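Long-range contacts in ganglioside-induced differentiation-associated protein 2 (Homo sapiens, PDB 4UML), which is of uncertain molecular function but carries a macro domain, the part seen here, a fold that in many relatives binds ADP-ribose or related nucleotides: residues 15-20 against 58-63; 68-73 against 162-167; 148-153 against 169-174; 188-193 against 222-227. One frame throughout, in Å; residues are numbered along the deposited sequence.

Interaction 1 of 4, residues 15-20 against 58-63; sequences DTLPSW and VLWKGD
Leu-17 meets Trp-60 by laying its branched tip against the indole. Its CG stands anti to its own carbonyl carbon (chi1 -60°), and the fork that follows puts both methyls near the five-membered ring. CD1 of Leu-17 sits over one face, 4.0 Å from the centroid of that ring and only 16° off its normal, a CH-pi contact; CD2 of Leu-17 reaches CD1 of Trp-60 at 3.8 Å. On the other face of the indole lies CA of Gly-62, so the ring is held between an aliphatic methyl and the turn of its own chain. The CG of Trp-60 is anti to the backbone N (chi1 176°), which swings the indole off strand 57-61 toward the loop. Nearer the backbone, CB of Leu-17 packs on CG1 of Val-58 at 3.9 Å. The other methyl of Val-58, CG2, faces the CA of Ser-19, whose hydroxyl is hydrogen-bonded to Gly-55 O. An alanine in place of Leu-17 would lose both methyls and would probably leave this face of the indole less well packed. Between the two segments no direct hydrogen bond forms; two waters bridge them instead. Both donate to the carbonyl O of Pro-18; one accepts from N of Leu-59, 2.8 Å away, and the other donates to the carbonyl O of Leu-59. The chemistry is thus divided: leucine and valine, without polar atoms to satisfy, suit the apolar side of this edge strand, while water serves the peptide groups of Pro-18 and Leu-59, which do not meet directly; further on, Trp-20 pairs directly with Val-57.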
loop_
_atom_site.group_PDB
_atom_site.type_symbol
_atom_site.label_atom_id
_atom_site.label_comp_id
_atom_site.label_asym_id
_atom_site.label_seq_id
_atom_site.Cartn_x
_atom_site.Cartn_y
_atom_site.Cartn_z
ATOM N N ASP A 15 -11.938 -8.793 -6.859
ATOM C CA ASP A 15 -12.259 -10.218 -7.092
ATOM C C ASP A 15 -11.819 -10.765 -8.420
ATOM O O ASP A 15 -11.564 -11.950 -8.513
ATOM C CB ASP A 15 -13.757 -10.450 -6.996
ATOM C CG ASP A 15 -14.254 -10.410 -5.589
ATOM O OD1 ASP A 15 -13.402 -10.371 -4.670
ATOM O OD2 ASP A 15 -15.503 -10.423 -5.407
ATOM N N THR A 16 -11.784 -9.933 -9.453
ATOM C CA THR A 16 -11.329 -10.371 -10.760
ATOM C C THR A 16 -9.798 -10.476 -10.884
ATOM O O THR A 16 -9.302 -10.950 -11.905
ATOM C CB THR A 16 -11.821 -9.436 -11.881
ATOM O OG1 THR A 16 -11.281 -8.114 -11.693
ATOM C CG2 THR A 16 -13.358 -9.402 -11.916
ATOM N N LEU A 17 -9.046 -10.001 -9.886
ATOM C CA LEU A 17 -7.600 -9.857 -10.064
ATOM C C LEU A 17 -6.925 -11.155 -9.682
ATOM O O LEU A 17 -7.151 -11.674 -8.589
ATOM C CB LEU A 17 -7.041 -8.660 -9.242
ATOM C CG LEU A 17 -7.636 -7.293 -9.592
ATOM C CD1 LEU A 17 -6.944 -6.142 -8.838
ATOM C CD2 LEU A 17 -7.584 -7.054 -11.098
ATOM N N PRO A 18 -6.071 -11.689 -10.573
ATOM C CA PRO A 18 -5.376 -12.906 -10.178
ATOM C C PRO A 18 -4.360 -12.715 -9.030
ATOM O O PRO A 18 -3.551 -11.778 -9.028
ATOM C CB PRO A 18 -4.713 -13.363 -11.481
ATOM C CG PRO A 18 -4.510 -12.102 -12.254
ATOM C CD PRO A 18 -5.683 -11.231 -11.916
ATOM N N SER A 19 -4.471 -13.608 -8.068
ATOM C CA SER A 19 -3.689 -13.677 -6.849
ATOM C C SER A 19 -2.290 -14.202 -7.171
ATOM O O SER A 19 -2.115 -14.907 -8.166
ATOM C CB SER A 19 -4.382 -14.686 -5.931
ATOM O OG SER A 19 -4.086 -14.467 -4.572
ATOM N N TRP A 20 -1.303 -13.902 -6.326
ATOM C CA TRP A 20 0.060 -14.442 -6.487
ATOM C C TRP A 20 0.050 -15.980 -6.345
ATOM O O TRP A 20 0.726 -16.692 -7.100
ATOM C CB TRP A 20 1.022 -13.783 -5.481
ATOM C CG TRP A 20 2.426 -14.305 -5.524
ATOM C CD1 TRP A 20 3.026 -15.121 -4.603
ATOM C CD2 TRP A 20 3.409 -14.025 -6.521
ATOM N NE1 TRP A 20 4.331 -15.382 -4.979
ATOM C CE2 TRP A 20 4.590 -14.718 -6.151
ATOM C CE3 TRP A 20 3.407 -13.272 -7.701
ATOM C CZ2 TRP A 20 5.746 -14.681 -6.924
ATOM C CZ3 TRP A 20 4.551 -13.223 -8.462
ATOM C CH2 TRP A 20 5.718 -13.920 -8.064
ATOM N N VAL A 58 -1.801 -9.911 -4.170
ATOM C CA VAL A 58 -2.069 -9.598 -5.541
ATOM C C VAL A 58 -1.100 -8.508 -6.037
ATOM O O VAL A 58 -0.937 -7.454 -5.400
ATOM C CB VAL A 58 -3.518 -9.078 -5.703
ATOM C CG1 VAL A 58 -3.800 -8.735 -7.143
ATOM C CG2 VAL A 58 -4.542 -10.057 -5.130
ATOM N N LEU A 59 -0.462 -8.752 -7.181
ATOM C CA LEU A 59 0.287 -7.718 -7.876
ATOM C C LEU A 59 -0.503 -7.232 -9.080
ATOM O O LEU A 59 -0.877 -8.024 -9.943
ATOM C CB LEU A 59 1.633 -8.250 -8.342
ATOM C CG LEU A 59 2.513 -7.273 -9.138
ATOM C CD1 LEU A 59 2.918 -6.082 -8.308
ATOM C CD2 LEU A 59 3.776 -7.964 -9.640
ATOM N N TRP A 60 -0.743 -5.927 -9.160
ATOM C CA TRP A 60 -1.610 -5.402 -10.194
ATOM C C TRP A 60 -1.034 -4.143 -10.730
ATOM O O TRP A 60 -0.811 -3.186 -9.967
ATOM C CB TRP A 60 -2.988 -5.102 -9.626
ATOM C CG TRP A 60 -3.906 -4.471 -10.580
ATOM C CD1 TRP A 60 -4.412 -5.049 -11.732
ATOM C CD2 TRP A 60 -4.483 -3.165 -10.496
ATOM N NE1 TRP A 60 -5.253 -4.160 -12.365
ATOM C CE2 TRP A 60 -5.330 -3.010 -11.617
ATOM C CE3 TRP A 60 -4.376 -2.110 -9.578
ATOM C CZ2 TRP A 60 -6.040 -1.836 -11.855
ATOM C CZ3 TRP A 60 -5.087 -0.959 -9.796
ATOM C CH2 TRP A 60 -5.925 -0.827 -10.921
ATOM N N LYS A 61 -0.790 -4.108 -12.039
ATOM C CA LYS A 61 -0.359 -2.867 -12.657
ATOM C C LYS A 61 -1.564 -1.999 -12.975
ATOM O O LYS A 61 -2.350 -2.328 -13.850
ATOM C CB LYS A 61 0.470 -3.118 -13.929
ATOM C CG LYS A 61 0.975 -1.813 -14.540
ATOM C CD LYS A 61 2.230 -2.027 -15.367
ATOM C CE LYS A 61 1.922 -2.733 -16.679
ATOM N NZ LYS A 61 1.066 -1.869 -17.539
ATOM N N GLY A 62 -1.733 -0.899 -12.250
ATOM C CA GLY A 62 -2.892 -0.020 -12.453
ATOM C C GLY A 62 -2.952 1.078 -11.417
ATOM O O GLY A 62 -2.111 1.126 -10.513
ATOM N N ASP A 63 -3.953 1.941 -11.546
ATOM C CA ASP A 63 -4.129 3.105 -10.679
ATOM C C ASP A 63 -4.875 2.663 -9.417
ATOM O O ASP A 63 -6.013 2.238 -9.498
ATOM C CB ASP A 63 -4.934 4.166 -11.429
ATOM C CG ASP A 63 -5.014 5.497 -10.702
ATOM O OD1 ASP A 63 -4.819 5.573 -9.454
ATOM O OD2 ASP A 63 -5.280 6.511 -11.408
HETATM O O HOH W 1 -1.003 -11.253 -8.424
HETATM O O HOH W 2 -3.402 -9.258 -10.404
#

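Interaction 2 of 4, residues 68-73 against 162-167; sequences NCTAIV and MSSVGF
Strands 71-75 and 164-167 run parallel as neighbours in the macro domain sheet, the short segments inclined by 19°. Gly-166 uses both its N and its O on strand 71-75: its N donates to Ala-71 O at 2.8 Å, nearly straight (170°), and its O accepts from Val-73 N at 3.0 Å. Glycine fits here because a CB would press on CG2 of Ile-72 and on SG of Cys-69, which already lies against the Gly-166 N.

Thr-70, just ahead of the strand, shows how both halves of a threonine can be used. Its CB lies close to the carbonyl O of Ser-164 and to CB of Met-162. At the fork the hydroxyl, OG1, is anti to the carbonyl carbon (chi1 -47°) and accepts from Ser-164 N at 3.2 Å, with a weak second bond from Ser-163 N. The methyl, CG2, stands anti to the backbone N and packs on CB and CG of Met-162, each at 3.6 Å. The exchange is mutual: OG of Ser-164, in the crowded position between its N and carbonyl carbon, accepts from Thr-70 N at 3.1 Å. Met-162, extended beyond CG, carries SD onward to CB of Ala-71 at 3.4 Å, where a small residue leaves room for it. Further along, CG2 of Val-73 meets CG1 of Val-165 and CD1 of Phe-167.

Helix 139-159 packs on the face of Val-73 and Val-165 through Val-153 and Ala-157, while strand 125-129 flanks 71-75 and strand 203-208 flanks 164-167, placing this pair at the centre of the sheet.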
loop_
_atom_site.group_PDB
_atom_site.type_symbol
_atom_site.label_atom_id
_atom_site.label_comp_id
_atom_site.label_asym_id
_atom_site.label_seq_id
_atom_site.Cartn_x
_atom_site.Cartn_y
_atom_site.Cartn_z
ATOM N N ASN A 68 -11.713 -1.348 -5.628
ATOM C CA ASN A 68 -12.763 -1.450 -4.612
ATOM C C ASN A 68 -12.316 -2.215 -3.350
ATOM O O ASN A 68 -13.121 -2.846 -2.701
ATOM C CB ASN A 68 -14.032 -2.077 -5.211
ATOM C CG ASN A 68 -13.845 -3.541 -5.547
ATOM O OD1 ASN A 68 -12.709 -4.001 -5.709
ATOM N ND2 ASN A 68 -14.948 -4.292 -5.627
ATOM N N CYS A 69 -11.046 -2.135 -2.982
ATOM C CA CYS A 69 -10.601 -2.618 -1.690
ATOM C C CYS A 69 -11.303 -1.846 -0.575
ATOM O O CYS A 69 -11.778 -0.715 -0.794
ATOM C CB CYS A 69 -9.079 -2.458 -1.581
ATOM S SG CYS A 69 -8.145 -3.450 -2.775
ATOM N N THR A 70 -11.320 -2.409 0.633
ATOM C CA THR A 70 -11.931 -1.745 1.788
ATOM C C THR A 70 -11.282 -0.368 1.980
ATOM O O THR A 70 -11.991 0.637 2.205
ATOM C CB THR A 70 -11.799 -2.580 3.080
ATOM O OG1 THR A 70 -12.168 -3.941 2.784
ATOM C CG2 THR A 70 -12.703 -2.000 4.212
ATOM N N ALA A 71 -9.948 -0.344 1.908
ATOM C CA ALA A 71 -9.156 0.869 1.921
ATOM C C ALA A 71 -8.101 0.858 0.816
ATOM O O ALA A 71 -7.511 -0.186 0.483
ATOM C CB ALA A 71 -8.470 1.045 3.267
ATOM N N ILE A 72 -7.884 2.021 0.237
ATOM C CA ILE A 72 -6.720 2.272 -0.589
ATOM C C ILE A 72 -5.825 3.256 0.149
ATOM O O ILE A 72 -6.270 4.000 1.046
ATOM C CB ILE A 72 -7.052 2.733 -2.024
ATOM C CG1 ILE A 72 -7.805 4.072 -2.021
ATOM C CG2 ILE A 72 -7.821 1.674 -2.776
ATOM C CD1 ILE A 72 -7.386 4.915 -3.174
ATOM N N VAL A 73 -4.554 3.219 -0.212
ATOM C CA VAL A 73 -3.526 3.976 0.454
ATOM C C VAL A 73 -3.032 5.155 -0.410
ATOM O O VAL A 73 -2.703 4.997 -1.569
ATOM C CB VAL A 73 -2.342 3.076 0.793
ATOM C CG1 VAL A 73 -1.234 3.884 1.463
ATOM C CG2 VAL A 73 -2.761 1.902 1.673
ATOM N N MET A 162 -10.849 -4.666 8.198
ATOM C CA MET A 162 -10.972 -4.557 6.740
ATOM C C MET A 162 -10.669 -5.872 6.060
ATOM O O MET A 162 -9.753 -6.565 6.448
ATOM C CB MET A 162 -10.041 -3.494 6.209
ATOM C CG MET A 162 -10.219 -2.149 6.880
ATOM S SD MET A 162 -9.225 -0.945 5.967
ATOM C CE MET A 162 -9.436 0.496 6.961
ATOM N N SER A 163 -11.414 -6.203 5.013
ATOM C CA SER A 163 -11.146 -7.415 4.262
ATOM C C SER A 163 -10.068 -7.267 3.160
ATOM O O SER A 163 -9.446 -8.262 2.770
ATOM C CB SER A 163 -12.454 -7.948 3.676
ATOM O OG SER A 163 -12.940 -7.083 2.672
ATOM N N SER A 164 -9.826 -6.046 2.675
ATOM C CA SER A 164 -8.779 -5.829 1.675
ATOM C C SER A 164 -8.183 -4.433 1.754
ATOM O O SER A 164 -8.848 -3.462 2.181
ATOM C CB SER A 164 -9.253 -6.108 0.253
ATOM O OG SER A 164 -10.305 -5.262 -0.113
ATOM N N VAL A 165 -6.907 -4.366 1.387
ATOM C CA VAL A 165 -6.132 -3.121 1.348
ATOM C C VAL A 165 -5.403 -3.035 -0.006
ATOM O O VAL A 165 -4.754 -3.991 -0.440
ATOM C CB VAL A 165 -5.143 -2.984 2.518
ATOM C CG1 VAL A 165 -4.373 -1.657 2.465
ATOM C CG2 VAL A 165 -5.876 -3.069 3.856
ATOM N N GLY A 166 -5.625 -1.930 -0.704
ATOM C CA GLY A 166 -4.889 -1.579 -1.902
ATOM C C GLY A 166 -3.735 -0.655 -1.592
ATOM O O GLY A 166 -3.930 0.511 -1.319
ATOM N N PHE A 167 -2.529 -1.182 -1.607
ATOM C CA PHE A 167 -1.340 -0.362 -1.457
ATOM C C PHE A 167 -0.937 0.313 -2.750
ATOM O O PHE A 167 -0.907 -0.314 -3.792
ATOM C CB PHE A 167 -0.130 -1.176 -0.992
ATOM C CG PHE A 167 -0.129 -1.486 0.467
ATOM C CD1 PHE A 167 0.373 -0.570 1.389
ATOM C CD2 PHE A 167 -0.603 -2.703 0.915
ATOM C CE1 PHE A 167 0.379 -0.858 2.736
ATOM C CE2 PHE A 167 -0.589 -2.990 2.253
ATOM C CZ PHE A 167 -0.121 -2.071 3.163
#

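Interaction 3 of 4, residues 148-153 against 169-174; sequences SCYRNV and VINSAK
About a turn and a half of helix 139-159, residues 148-153, faces an irregular loop, residues 169-174, which turns into a 3-10 segment only at Ala-173. The backbones stay well apart, the CA atoms of Cys-149 and Ile-170 being 7.7 Å from each other, so side chains span the gap. Ile-170 does most of this. Its CG1 is anti to the carbonyl carbon and the chain continues extended (chi2 174°), which carries CD1 onto the face of the Tyr-150 ring, 3.6 Å from the centroid and 11° off the normal: a CH-pi contact over the ring centre. The branch methyl CG2 of Ile-170 turns the other way, to CB of Cys-149 at 3.9 Å. In the alpha-beta-alpha layering of the macro domain, this joins a helix on one face of the sheet to the loop that leaves the C-terminal end of strand 164-167. Tyr-150 approaches tip to tip with Ile-170, and its OH accepts a weak hydrogen bond from Ile-170 N at 3.3 Å, so the ring offers an apolar face and a polar tip to the same residue. A leucine in place of Tyr-150 would lose both the aromatic face and the hydroxyl, and would probably loosen the loop at Ile-170. O of Ile-170 is hydrogen-bonded to OG1 of Thr-75.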
loop_
_atom_site.group_PDB
_atom_site.type_symbol
_atom_site.label_atom_id
_atom_site.label_comp_id
_atom_site.label_asym_id
_atom_site.label_seq_id
_atom_site.Cartn_x
_atom_site.Cartn_y
_atom_site.Cartn_z
ATOM N N SER A 148 7.407 1.813 9.264
ATOM C CA SER A 148 6.268 2.288 10.044
ATOM C C SER A 148 5.081 2.620 9.167
ATOM O O SER A 148 3.957 2.346 9.547
ATOM C CB SER A 148 6.652 3.473 10.926
ATOM O OG SER A 148 7.526 2.993 11.931
ATOM N N CYS A 149 5.303 3.238 8.006
ATOM C CA CYS A 149 4.197 3.439 7.068
ATOM C C CYS A 149 3.434 2.137 6.802
ATOM O O CYS A 149 2.211 2.102 6.932
ATOM C CB CYS A 149 4.722 3.984 5.734
ATOM S SG CYS A 149 5.333 5.666 5.841
ATOM N N TYR A 150 4.138 1.104 6.354
ATOM C CA TYR A 150 3.486 -0.151 5.998
ATOM C C TYR A 150 2.825 -0.823 7.240
ATOM O O TYR A 150 1.706 -1.283 7.172
ATOM C CB TYR A 150 4.478 -1.111 5.333
ATOM C CG TYR A 150 4.710 -0.775 3.902
ATOM C CD1 TYR A 150 3.842 -1.248 2.930
ATOM C CD2 TYR A 150 5.716 0.124 3.517
ATOM C CE1 TYR A 150 3.991 -0.882 1.607
ATOM C CE2 TYR A 150 5.895 0.475 2.188
ATOM C CZ TYR A 150 5.028 -0.017 1.247
ATOM O OH TYR A 150 5.156 0.335 -0.043
ATOM N N ARG A 151 3.531 -0.814 8.355
ATOM C CA ARG A 151 3.046 -1.375 9.631
ATOM C C ARG A 151 1.772 -0.647 10.106
ATOM O O ARG A 151 0.781 -1.257 10.501
ATOM C CB ARG A 151 4.167 -1.193 10.639
ATOM C CG ARG A 151 3.863 -1.657 12.060
ATOM C CD ARG A 151 3.425 -0.513 12.964
ATOM N NE ARG A 151 3.476 -0.904 14.379
ATOM C CZ ARG A 151 3.000 -0.178 15.397
ATOM N NH1 ARG A 151 2.415 0.994 15.191
ATOM N NH2 ARG A 151 3.116 -0.633 16.643
ATOM N N ASN A 152 1.793 0.679 10.062
ATOM C CA ASN A 152 0.642 1.439 10.506
ATOM C C ASN A 152 -0.588 1.365 9.596
ATOM O O ASN A 152 -1.730 1.459 10.078
ATOM C CB ASN A 152 1.053 2.871 10.789
ATOM C CG ASN A 152 1.851 2.991 12.082
ATOM O OD1 ASN A 152 1.530 2.322 13.055
ATOM N ND2 ASN A 152 2.902 3.809 12.084
ATOM N N VAL A 153 -0.368 1.226 8.284
ATOM C CA VAL A 153 -1.477 0.981 7.367
ATOM C C VAL A 153 -2.179 -0.302 7.737
ATOM O O VAL A 153 -3.422 -0.367 7.887
ATOM C CB VAL A 153 -0.961 0.882 5.906
ATOM C CG1 VAL A 153 -2.027 0.319 4.974
ATOM C CG2 VAL A 153 -0.581 2.283 5.432
ATOM N N VAL A 169 2.563 2.281 -4.173
ATOM C CA VAL A 169 3.964 2.249 -3.823
ATOM C C VAL A 169 4.163 3.433 -2.890
ATOM O O VAL A 169 4.019 4.583 -3.321
ATOM C CB VAL A 169 4.820 2.326 -5.107
ATOM C CG1 VAL A 169 6.303 2.399 -4.751
ATOM C CG2 VAL A 169 4.556 1.088 -5.976
ATOM N N ILE A 170 4.398 3.180 -1.588
ATOM C CA ILE A 170 4.382 4.276 -0.620
ATOM C C ILE A 170 5.556 5.265 -0.822
ATOM O O ILE A 170 5.422 6.445 -0.526
ATOM C CB ILE A 170 4.308 3.748 0.864
ATOM C CG1 ILE A 170 2.904 3.136 1.085
ATOM C CG2 ILE A 170 4.563 4.850 1.890
ATOM C CD1 ILE A 170 2.690 2.450 2.417
ATOM N N ASN A 171 6.674 4.763 -1.297
ATOM C CA ASN A 171 7.836 5.598 -1.577
ATOM C C ASN A 171 7.599 6.320 -2.904
ATOM O O ASN A 171 7.603 5.689 -3.941
ATOM C CB ASN A 171 9.110 4.738 -1.642
ATOM C CG ASN A 171 8.945 3.471 -2.486
ATOM O OD1 ASN A 171 8.137 2.569 -2.174
ATOM N ND2 ASN A 171 9.725 3.382 -3.557
ATOM N N SER A 172 7.282 7.596 -2.857
ATOM C CA SER A 172 7.075 8.373 -4.097
ATOM C C SER A 172 8.411 8.598 -4.789
ATOM O O SER A 172 9.449 8.669 -4.131
ATOM C CB SER A 172 6.417 9.709 -3.794
ATOM O OG SER A 172 7.187 10.458 -2.875
ATOM N N ALA A 173 8.398 8.720 -6.110
ATOM C CA ALA A 173 9.632 8.998 -6.852
ATOM C C ALA A 173 10.262 10.296 -6.349
ATOM O O ALA A 173 11.468 10.352 -6.105
ATOM C CB ALA A 173 9.373 9.041 -8.355
ATOM N N LYS A 174 9.449 11.315 -6.108
ATOM C CA LYS A 174 9.996 12.587 -5.655
ATOM C C LYS A 174 10.673 12.552 -4.267
ATOM O O LYS A 174 11.423 13.456 -3.954
ATOM C CB LYS A 174 8.947 13.697 -5.679
ATOM C CG LYS A 174 7.824 13.504 -4.665
ATOM C CD LYS A 174 6.621 14.343 -5.024
ATOM C CE LYS A 174 6.970 15.816 -5.056
ATOM N NZ LYS A 174 5.855 16.597 -4.476
#

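Interaction 4 of 4, residues 188-193 against 222-227; sequences RTVRRF and LYFPRS
Arg-191 leaves helix 179-197 with CG anti to its backbone N (chi1 167°) and bends at chi2 (66°), a kink that folds its aliphatic chain along Phe-224 and brings the guanidinium to the C-terminal end of helix 210-223. This is helix packing within the macro domain fold, with the last turn of the second helix and the residues just beyond it set against the first. Phe-224, the first residue to leave helical torsions, has CG anti to its carbonyl carbon, and its CZ reaches both CA and CB of Arg-191, each at 3.6 Å. The two side chains slide past each other in opposite directions. Tyr-223 uses its ring differently: one face lies against the backbone of Arg-188, and CE1 of Tyr-223 touches Arg-188 CB at 3.6 Å, while its OH is hydrogen-bonded to His-184 ND1. Arginine suits position 191 because its long methylene chain tolerates aromatic company while its charged end travels on to polar partners: NE forms a salt bridge with Glu-195 and NH2 is hydrogen-bonded to Leu-48 O. NH1 of Arg-191 donates to Tyr-223 O at 3.0 Å; this acceptor lies 31° out of the guanidinium plane, although NH1 meets it in the carbonyl plane, on a lone pair.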
loop_
_atom_site.group_PDB
_atom_site.type_symbol
_atom_site.label_atom_id
_atom_site.label_comp_id
_atom_site.label_asym_id
_atom_site.label_seq_id
_atom_site.Cartn_x
_atom_site.Cartn_y
_atom_site.Cartn_z
ATOM N N ARG A 188 8.493 -7.516 2.764
ATOM C CA ARG A 188 8.838 -8.191 4.022
ATOM C C ARG A 188 7.817 -7.878 5.114
ATOM O O ARG A 188 7.317 -8.763 5.834
ATOM C CB ARG A 188 10.246 -7.765 4.447
ATOM C CG ARG A 188 10.782 -8.469 5.682
ATOM C CD ARG A 188 12.226 -8.034 5.924
ATOM N NE ARG A 188 12.235 -6.636 6.357
ATOM C CZ ARG A 188 13.154 -5.731 6.046
ATOM N NH1 ARG A 188 14.203 -6.047 5.304
ATOM N NH2 ARG A 188 13.024 -4.499 6.510
ATOM N N THR A 189 7.441 -6.611 5.210
ATOM C CA THR A 189 6.490 -6.184 6.235
ATOM C C THR A 189 5.119 -6.807 6.032
ATOM O O THR A 189 4.440 -7.270 6.992
ATOM C CB THR A 189 6.377 -4.635 6.233
ATOM O OG1 THR A 189 7.690 -4.074 6.350
ATOM C CG2 THR A 189 5.482 -4.144 7.325
ATOM N N VAL A 190 4.660 -6.835 4.790
ATOM C CA VAL A 190 3.360 -7.429 4.528
ATOM C C VAL A 190 3.419 -8.954 4.752
ATOM O O VAL A 190 2.468 -9.538 5.255
ATOM C CB VAL A 190 2.860 -7.110 3.091
ATOM C CG1 VAL A 190 1.665 -7.943 2.710
ATOM C CG2 VAL A 190 2.519 -5.633 2.956
ATOM N N ARG A 191 4.506 -9.580 4.323
ATOM C CA ARG A 191 4.669 -11.037 4.549
ATOM C C ARG A 191 4.499 -11.360 6.035
ATOM O O ARG A 191 3.637 -12.156 6.403
ATOM C CB ARG A 191 5.998 -11.543 3.995
ATOM C CG ARG A 191 6.380 -12.945 4.459
ATOM C CD ARG A 191 5.405 -13.973 3.921
ATOM N NE ARG A 191 5.505 -15.291 4.573
ATOM C CZ ARG A 191 5.649 -16.468 3.949
ATOM N NH1 ARG A 191 5.793 -16.575 2.624
ATOM N NH2 ARG A 191 5.673 -17.571 4.683
ATOM N N ARG A 192 5.271 -10.684 6.871
ATOM C CA ARG A 192 5.321 -10.975 8.286
ATOM C C ARG A 192 4.017 -10.684 8.958
ATOM O O ARG A 192 3.584 -11.421 9.865
ATOM C CB ARG A 192 6.455 -10.212 8.953
ATOM C CG ARG A 192 7.810 -10.701 8.486
ATOM C CD ARG A 192 8.944 -9.897 9.076
ATOM N NE ARG A 192 10.241 -10.511 8.755
ATOM C CZ ARG A 192 11.426 -9.896 8.833
ATOM N NH1 ARG A 192 11.510 -8.626 9.224
ATOM N NH2 ARG A 192 12.538 -10.554 8.510
ATOM N N PHE A 193 3.360 -9.625 8.515
ATOM C CA PHE A 193 2.044 -9.309 9.051
ATOM C C PHE A 193 1.016 -10.342 8.627
ATOM O O PHE A 193 0.121 -10.685 9.410
ATOM C CB PHE A 193 1.583 -7.925 8.575
ATOM C CG PHE A 193 0.167 -7.604 8.929
ATOM C CD1 PHE A 193 -0.867 -7.967 8.081
ATOM C CD2 PHE A 193 -0.129 -6.902 10.095
ATOM C CE1 PHE A 193 -2.181 -7.653 8.389
ATOM C CE2 PHE A 193 -1.446 -6.580 10.412
ATOM C CZ PHE A 193 -2.475 -6.968 9.560
ATOM N N LEU A 222 10.900 -14.045 -3.307
ATOM C CA LEU A 222 11.743 -14.118 -2.110
ATOM C C LEU A 222 10.934 -14.052 -0.809
ATOM O O LEU A 222 11.253 -14.739 0.183
ATOM C CB LEU A 222 12.795 -13.007 -2.204
ATOM C CG LEU A 222 13.701 -12.531 -1.065
ATOM C CD1 LEU A 222 14.605 -13.627 -0.505
ATOM C CD2 LEU A 222 14.555 -11.372 -1.596
ATOM N N TYR A 223 9.878 -13.233 -0.799
ATOM C CA TYR A 223 9.020 -13.099 0.374
ATOM C C TYR A 223 7.809 -14.009 0.330
ATOM O O TYR A 223 7.266 -14.343 1.369
ATOM C CB TYR A 223 8.610 -11.625 0.558
ATOM C CG TYR A 223 9.847 -10.822 0.782
ATOM C CD1 TYR A 223 10.486 -10.870 1.996
ATOM C CD2 TYR A 223 10.444 -10.115 -0.251
ATOM C CE1 TYR A 223 11.653 -10.190 2.205
ATOM C CE2 TYR A 223 11.615 -9.425 -0.043
ATOM C CZ TYR A 223 12.209 -9.475 1.188
ATOM O OH TYR A 223 13.384 -8.812 1.412
ATOM N N PHE A 224 7.430 -14.449 -0.871
ATOM C CA PHE A 224 6.256 -15.296 -1.045
ATOM C C PHE A 224 6.602 -16.461 -1.993
ATOM O O PHE A 224 6.071 -16.543 -3.105
ATOM C CB PHE A 224 5.080 -14.459 -1.579
ATOM C CG PHE A 224 4.652 -13.339 -0.643
ATOM C CD1 PHE A 224 3.720 -13.556 0.359
ATOM C CD2 PHE A 224 5.188 -12.064 -0.778
ATOM C CE1 PHE A 224 3.330 -12.527 1.220
ATOM C CE2 PHE A 224 4.801 -11.033 0.076
ATOM C CZ PHE A 224 3.876 -11.267 1.071
ATOM N N PRO A 225 7.540 -17.338 -1.569
ATOM C CA PRO A 225 7.889 -18.494 -2.422
ATOM C C PRO A 225 6.652 -19.327 -2.803
ATOM O O PRO A 225 5.794 -19.589 -1.955
ATOM C CB PRO A 225 8.840 -19.311 -1.537
ATOM C CG PRO A 225 8.583 -18.871 -0.143
ATOM C CD PRO A 225 8.184 -17.422 -0.245
ATOM N N ARG A 226 6.564 -19.720 -4.068
ATOM C CA ARG A 226 5.398 -20.461 -4.598
ATOM C C ARG A 226 5.497 -22.007 -4.498
ATOM O O ARG A 226 4.501 -22.668 -4.219
ATOM C CB ARG A 226 5.178 -20.089 -6.063
ATOM C CG ARG A 226 4.780 -18.648 -6.308
ATOM C CD ARG A 226 5.405 -18.160 -7.599
ATOM N NE ARG A 226 4.495 -17.358 -8.403
ATOM C CZ ARG A 226 4.764 -16.957 -9.646
ATOM N NH1 ARG A 226 5.919 -17.276 -10.219
ATOM N NH2 ARG A 226 3.879 -16.228 -10.315
ATOM N N SER A 227 6.677 -22.568 -4.775
ATOM C CA SER A 227 6.914 -24.023 -4.703
ATOM C C SER A 227 7.198 -24.440 -3.253
ATOM O O SER A 227 7.388 -23.585 -2.386
ATOM C CB SER A 227 8.100 -24.402 -5.597
HETATM O O HOH W 3 4.791 -18.386 0.542
#

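Overall arrangement
Interactions 2 and 3 are both buried near the chain's centre; interaction 2 pairs two central strands by backbone hydrogen bonds, and interaction 3 lies beside it: Phe-167 and Val-153 pack across the boundary, with the Phe-167 and Tyr-150 rings meeting as well. Interaction 4 is also buried but farther from the chain's centre, and relies on the aliphatic chain of an arginine against an aromatic ring and on its guanidinium hydrogen-bonding to a carbonyl at a helix end. Interaction 1 is partly exposed, joining an N-terminal loop to edge strand 57-61 through methyls and water. Interactions 1 and 4 meet where Trp-20 NE1 probably bonds to Phe-224 O, linking the N-terminal loop to the C-terminal end, while Thr-189 ties interaction 4 to Tyr-150 of interaction 3.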